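Local coordinates for reticulocyte-binding protein 2a (Plasmodium vivax, PDB 4Z8N) that probably binds a receptor on reticulocytes during parasite invasion, this chain being its helical erythrocyte-binding domain, at residues V232-L235 against Q236-I240; L267-A270 against D271-T274. All coordinates share one frame; numbering follows the deposited sequence.

Contact 1. Residues V232-L235 against Q236-I240; sequences VLKL and QNNNI
Lys234 reaches along the last turn of helix 199-237 to Asn238 and meets it twice, once through its backbone and once through its side chain. The carbonyl Lys234 O accepts the backbone amide Asn238 N at 3.2 Å, with the donor nearly along the C=O axis. The second link is weak: the ammonium nitrogen Lys234 NZ lies 2.8 Å from Asn238 OD1. To get there the lysine starts with CG anti to its backbone N (chi1 165°) and then bends at both of its last two torsions, which swings NZ back toward the helix end. It crosses the amide obliquely, and Lys234 CG comes to 4.0 Å from Asn238 ND2.

This is the C-terminal end of an alpha-helix, and Asn238 (psi 141°) is the first residue to leave it. Leu233 O and Lys234 O each take both an i+3 and an i+4 amide, all weak except Asn238 N to Lys234 O; such mixed bonding is common where an alpha-helix ends. Gln236 lies beside Leu233, its CB 3.5 Å from Leu233 O. With CG opposite the backbone N (chi1 -175°) its chain runs out straight alongside that leucine, bringing OE1 to 4.4 Å from Leu233 CD2, and it also touches Val159 of helix 149-162.

Leu235 belongs to the inner side. Its side chain points away from the helix end and settles on Tyr151 and Leu155 of helix 149-162 and on Phe259 of helix 246-297. Val232 touches Val159 and that same Phe259. The lysine and the asparagines lie on the exposed side.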
ATOM      1  N   VAL A 232      -3.012  -1.216 -18.569  1.00 42.66           N
ATOM      2  CA  VAL A 232      -1.884  -1.782 -19.301  1.00 41.79           C
ATOM      3  C   VAL A 232      -2.402  -2.681 -20.415  1.00 44.41           C
ATOM      4  O   VAL A 232      -1.966  -2.582 -21.562  1.00 46.10           O
ATOM      5  CB  VAL A 232      -0.938  -2.586 -18.380  1.00 37.16           C
ATOM      6  CG1 VAL A 232      -0.026  -3.487 -19.200  1.00 41.90           C
ATOM      7  CG2 VAL A 232      -0.115  -1.650 -17.509  1.00 34.05           C
ATOM      8  N   LEU A 233      -3.351  -3.546 -20.070  1.00 42.05           N
ATOM      9  CA  LEU A 233      -3.949  -4.453 -21.040  1.00 50.04           C
ATOM     10  C   LEU A 233      -4.734  -3.692 -22.105  1.00 56.27           C
ATOM     11  O   LEU A 233      -4.803  -4.121 -23.260  1.00 52.85           O
ATOM     12  CB  LEU A 233      -4.856  -5.464 -20.337  1.00 53.74           C
ATOM     13  CG  LEU A 233      -4.154  -6.449 -19.400  1.00 53.44           C
ATOM     14  CD1 LEU A 233      -5.144  -7.457 -18.836  1.00 52.68           C
ATOM     15  CD2 LEU A 233      -3.017  -7.154 -20.128  1.00 52.15           C
ATOM     16  N   LYS A 234      -5.319  -2.561 -21.721  1.00 53.45           N
ATOM     17  CA  LYS A 234      -6.076  -1.753 -22.672  1.00 62.73           C
ATOM     18  C   LYS A 234      -5.155  -1.118 -23.713  1.00 61.02           C
ATOM     19  O   LYS A 234      -5.507  -1.030 -24.889  1.00 63.48           O
ATOM     20  CB  LYS A 234      -6.887  -0.672 -21.952  1.00 60.76           C
ATOM     21  CG  LYS A 234      -7.390   0.421 -22.886  1.00 66.66           C
ATOM     22  CD  LYS A 234      -8.655   1.084 -22.375  1.00 71.79           C
ATOM     23  CE  LYS A 234      -9.555   1.483 -23.539  1.00 79.70           C
ATOM     24  NZ  LYS A 234      -9.155   0.815 -24.815  1.00 83.89           N
ATOM     25  N   LEU A 235      -3.973  -0.690 -23.280  1.00 59.70           N
ATOM     26  CA  LEU A 235      -2.999  -0.083 -24.183  1.00 59.32           C
ATOM     27  C   LEU A 235      -2.603  -1.040 -25.304  1.00 60.19           C
ATOM     28  O   LEU A 235      -2.314  -0.613 -26.423  1.00 64.23           O
ATOM     29  CB  LEU A 235      -1.756   0.361 -23.409  1.00 53.06           C
ATOM     30  CG  LEU A 235      -1.963   1.525 -22.440  1.00 50.21           C
ATOM     31  CD1 LEU A 235      -0.657   1.885 -21.747  1.00 48.07           C
ATOM     32  CD2 LEU A 235      -2.543   2.733 -23.169  1.00 52.76           C
ATOM     33  N   GLN A 236      -2.601  -2.333 -24.997  1.00 63.21           N
ATOM     34  CA  GLN A 236      -2.254  -3.353 -25.981  1.00 70.90           C
ATOM     35  C   GLN A 236      -3.333  -3.479 -27.055  1.00 76.99           C
ATOM     36  O   GLN A 236      -3.027  -3.668 -28.234  1.00 80.91           O
ATOM     37  CB  GLN A 236      -2.037  -4.705 -25.295  1.00 71.91           C
ATOM     38  CG  GLN A 236      -1.549  -5.801 -26.233  1.00 79.03           C
ATOM     39  CD  GLN A 236      -1.375  -7.134 -25.532  1.00 79.63           C
ATOM     40  OE1 GLN A 236      -1.684  -7.271 -24.350  1.00 77.83           O
ATOM     41  NE2 GLN A 236      -0.876  -8.124 -26.261  1.00 86.62           N
ATOM     42  N   ASN A 237      -4.593  -3.373 -26.644  1.00 79.60           N
ATOM     43  CA  ASN A 237      -5.714  -3.494 -27.571  1.00 86.11           C
ATOM     44  C   ASN A 237      -5.815  -2.319 -28.536  1.00 87.82           C
ATOM     45  O   ASN A 237      -6.204  -2.490 -29.691  1.00 92.56           O
ATOM     46  CB  ASN A 237      -7.028  -3.638 -26.801  1.00 88.91           C
ATOM     47  CG  ASN A 237      -7.277  -5.057 -26.335  1.00 91.39           C
ATOM     48  OD1 ASN A 237      -6.783  -6.014 -26.933  1.00 94.68           O
ATOM     49  ND2 ASN A 237      -8.050  -5.203 -25.265  1.00 89.68           N
ATOM     50  N   ASN A 238      -5.468  -1.128 -28.060  1.00 84.50           N
ATOM     51  CA  ASN A 238      -5.538   0.068 -28.891  1.00 88.50           C
ATOM     52  C   ASN A 238      -4.448   0.073 -29.957  1.00 91.24           C
ATOM     53  O   ASN A 238      -3.315  -0.335 -29.707  1.00 88.59           O
ATOM     54  CB  ASN A 238      -5.438   1.326 -28.029  1.00 86.81           C
ATOM     55  CG  ASN A 238      -6.624   1.489 -27.096  1.00 91.28           C
ATOM     56  OD1 ASN A 238      -7.614   0.762 -27.198  1.00 95.31           O
ATOM     57  ND2 ASN A 238      -6.530   2.448 -26.182  1.00 89.24           N
ATOM     58  N   ASN A 239      -4.803   0.535 -31.152  1.00 96.43           N
ATOM     59  CA  ASN A 239      -3.862   0.568 -32.263  1.00 99.16           C
ATOM     60  C   ASN A 239      -3.008   1.828 -32.266  1.00 96.41           C
ATOM     61  O   ASN A 239      -3.513   2.938 -32.088  1.00 97.53           O
ATOM     62  CB  ASN A 239      -4.606   0.444 -33.595  1.00106.32           C
ATOM     63  CG  ASN A 239      -5.074  -0.971 -33.872  1.00110.85           C
ATOM     64  OD1 ASN A 239      -4.344  -1.934 -33.634  1.00111.01           O
ATOM     65  ND2 ASN A 239      -6.294  -1.105 -34.377  1.00115.33           N
ATOM     66  N   ILE A 240      -1.708   1.646 -32.465  1.00 92.69           N
ATOM     67  CA  ILE A 240      -0.789   2.766 -32.572  1.00 89.99           C
ATOM     68  C   ILE A 240      -0.116   2.708 -33.942  1.00 93.78           C
ATOM     69  O   ILE A 240       0.163   1.624 -34.460  1.00 97.24           O
ATOM     70  CB  ILE A 240       0.264   2.758 -31.424  1.00 86.16           C
ATOM     71  CG1 ILE A 240       0.420   4.156 -30.820  1.00 84.34           C
ATOM     72  CG2 ILE A 240       1.612   2.201 -31.881  1.00 85.76           C
ATOM     73  CD1 ILE A 240      -0.842   4.681 -30.166  1.00 83.78           C
TER

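Contact 2. Residues L267-A270 against D271-T274; sequences LKRA and DTTT
Residues Leu267-Thr274 form two continuous turns of alpha-helix, whose i to i+4 bonds include Thr273 N to Arg269 O at 3.2 Å and longer, weak ones from Asp271 N to Leu267 O and from Thr274 N to Ala270 O. Two threonine hydroxyls add to this pattern. Thr273 holds OG1 beside its own backbone N (chi1 -74°), and from there the hydroxyl donates back to Arg269 O over 2.9 Å. It sits above the carbonyl plane, 37° out of it, while Thr273 N comes from the opposite face, leaving that one oxygen gripped by two donors of a single residue. Thr274 repeats the trick one residue on: Thr274 OG1 donates to Ala270 O at 3.2 Å, with only a slight tilt from the carbonyl plane.

Such hydroxyl-to-carbonyl bonds are a familiar way for threonine to satisfy its polar group inside a helix, here in the middle of helix 246-297 of the Rh5 coiled-coil domain. The buried Thr273 also touches Ile214 and Ala270 touches Ile225, both on helix 199-237.

Thr272 faces another way. Its OG1 stands between the backbone N and the carbonyl carbon, 3.3 Å from Arg269 O, and is bonded to Arg6 O. A water bridges this corner: it donates to Thr272 OG1 and to Lys268 O, and accepts from Arg269 NH1 at 3.0 Å. The arginine chain folds at chi2 and chi3 to bring NH1 to 3.7 Å from Thr272 OG1, crossing the threonine at a slant. Beyond the helix, the buried Arg269 makes a salt bridge from NE to Asp9 and a hydrogen bond from NH2 to Leu5 O.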
ATOM      1  N   LEU A 267       0.786  -3.978  -5.649  1.00 31.13           N
ATOM      2  CA  LEU A 267       0.896  -5.436  -5.681  1.00 32.77           C
ATOM      3  C   LEU A 267       1.766  -5.952  -4.539  1.00 33.59           C
ATOM      4  O   LEU A 267       1.413  -6.917  -3.864  1.00 34.16           O
ATOM      5  CB  LEU A 267       1.466  -5.909  -7.022  1.00 36.48           C
ATOM      6  CG  LEU A 267       1.659  -7.421  -7.170  1.00 39.92           C
ATOM      7  CD1 LEU A 267       0.317  -8.134  -7.143  1.00 40.64           C
ATOM      8  CD2 LEU A 267       2.418  -7.755  -8.446  1.00 38.47           C
ATOM      9  N   LYS A 268       2.901  -5.294  -4.330  1.00 35.95           N
ATOM     10  CA  LYS A 268       3.841  -5.669  -3.281  1.00 41.61           C
ATOM     11  C   LYS A 268       3.182  -5.651  -1.904  1.00 42.08           C
ATOM     12  O   LYS A 268       3.485  -6.483  -1.049  1.00 47.29           O
ATOM     13  CB  LYS A 268       5.049  -4.727  -3.299  1.00 50.10           C
ATOM     14  CG  LYS A 268       6.067  -4.992  -2.204  1.00 58.75           C
ATOM     15  CD  LYS A 268       7.303  -4.128  -2.378  1.00 65.13           C
ATOM     16  CE  LYS A 268       7.320  -2.978  -1.386  1.00 67.63           C
ATOM     17  NZ  LYS A 268       8.516  -2.116  -1.578  1.00 69.57           N
ATOM     18  N   ARG A 269       2.267  -4.708  -1.708  1.00 38.45           N
ATOM     19  CA  ARG A 269       1.597  -4.529  -0.425  1.00 39.65           C
ATOM     20  C   ARG A 269       0.438  -5.500  -0.251  1.00 42.90           C
ATOM     21  O   ARG A 269       0.135  -5.921   0.866  1.00 45.04           O
ATOM     22  CB  ARG A 269       1.099  -3.090  -0.286  1.00 35.17           C
ATOM     23  CG  ARG A 269       2.203  -2.067  -0.403  1.00 34.49           C
ATOM     24  CD  ARG A 269       3.232  -2.269   0.693  1.00 36.64           C
ATOM     25  NE  ARG A 269       2.753  -1.779   1.982  1.00 36.66           N
ATOM     26  CZ  ARG A 269       3.153  -2.254   3.157  1.00 37.31           C
ATOM     27  NH1 ARG A 269       4.032  -3.246   3.208  1.00 31.94           N
ATOM     28  NH2 ARG A 269       2.670  -1.740   4.279  1.00 36.40           N
ATOM     29  N   ALA A 270      -0.204  -5.852  -1.360  1.00 61.22           N
ATOM     30  CA  ALA A 270      -1.319  -6.788  -1.336  1.00 57.41           C
ATOM     31  C   ALA A 270      -0.895  -8.151  -0.787  1.00 56.65           C
ATOM     32  O   ALA A 270      -1.659  -8.805  -0.076  1.00 57.93           O
ATOM     33  CB  ALA A 270      -1.912  -6.940  -2.729  1.00 58.54           C
ATOM     34  N   ASP A 271       0.325  -8.567  -1.112  1.00 54.78           N
ATOM     35  CA  ASP A 271       0.851  -9.852  -0.660  1.00 61.09           C
ATOM     36  C   ASP A 271       0.949  -9.915   0.865  1.00 60.05           C
ATOM     37  O   ASP A 271       0.300 -10.747   1.501  1.00 60.35           O
ATOM     38  CB  ASP A 271       2.223 -10.117  -1.292  1.00 75.23           C
ATOM     39  CG  ASP A 271       2.704 -11.553  -1.096  1.00 87.40           C
ATOM     40  OD1 ASP A 271       2.366 -12.185  -0.072  1.00 87.59           O
ATOM     41  OD2 ASP A 271       3.429 -12.057  -1.981  1.00 95.11           O
ATOM     42  N   THR A 272       1.764  -9.036   1.444  1.00 55.13           N
ATOM     43  CA  THR A 272       2.028  -9.059   2.882  1.00 48.98           C
ATOM     44  C   THR A 272       0.770  -8.807   3.714  1.00 43.70           C
ATOM     45  O   THR A 272       0.683  -9.240   4.861  1.00 40.69           O
ATOM     46  CB  THR A 272       3.105  -8.025   3.267  1.00 49.11           C
ATOM     47  OG1 THR A 272       2.739  -6.734   2.768  1.00 46.04           O
ATOM     48  CG2 THR A 272       4.455  -8.419   2.681  1.00 51.61           C
ATOM     49  N   THR A 273      -0.200  -8.110   3.129  1.00 47.10           N
ATOM     50  CA  THR A 273      -1.478  -7.849   3.788  1.00 50.45           C
ATOM     51  C   THR A 273      -2.215  -9.154   4.087  1.00 49.49           C
ATOM     52  O   THR A 273      -2.796  -9.326   5.161  1.00 44.98           O
ATOM     53  CB  THR A 273      -2.368  -6.931   2.923  1.00 55.67           C
ATOM     54  OG1 THR A 273      -1.860  -5.593   2.970  1.00 55.01           O
ATOM     55  CG2 THR A 273      -3.800  -6.932   3.419  1.00 55.35           C
ATOM     56  N   THR A 274      -2.166 -10.077   3.132  1.00 50.21           N
ATOM     57  CA  THR A 274      -2.796 -11.385   3.268  1.00 51.45           C
ATOM     58  C   THR A 274      -2.195 -12.189   4.420  1.00 49.86           C
ATOM     59  O   THR A 274      -2.915 -12.834   5.184  1.00 44.86           O
ATOM     60  CB  THR A 274      -2.663 -12.195   1.964  1.00 59.33           C
ATOM     61  OG1 THR A 274      -3.192 -11.432   0.873  1.00 59.48           O
ATOM     62  CG2 THR A 274      -3.408 -13.523   2.068  1.00 59.30           C
TER
HETATM   63  O   HOH W   1       4.919  -5.382   1.324  1.00 44.67           O

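From the N terminus, the chain first lays down residues Leu5 to Asp9, at the start of the small two-stranded sheet, which are later met by contact 2. Contact 1 comes at the end of helix 199-237, where the chain passes into the loop leading to helix 246-297; contact 2 follows well inside that next helix. Each is a local turn closing no long loop, and they stand in series without nesting or crossing, about 27 Å apart between centres. Their surroundings are linked all the same: contact 1 rests on helices 149-162 and 246-297, and contact 2 on helices 168-194 and 199-237, so the two successive helices pack against each other at both places.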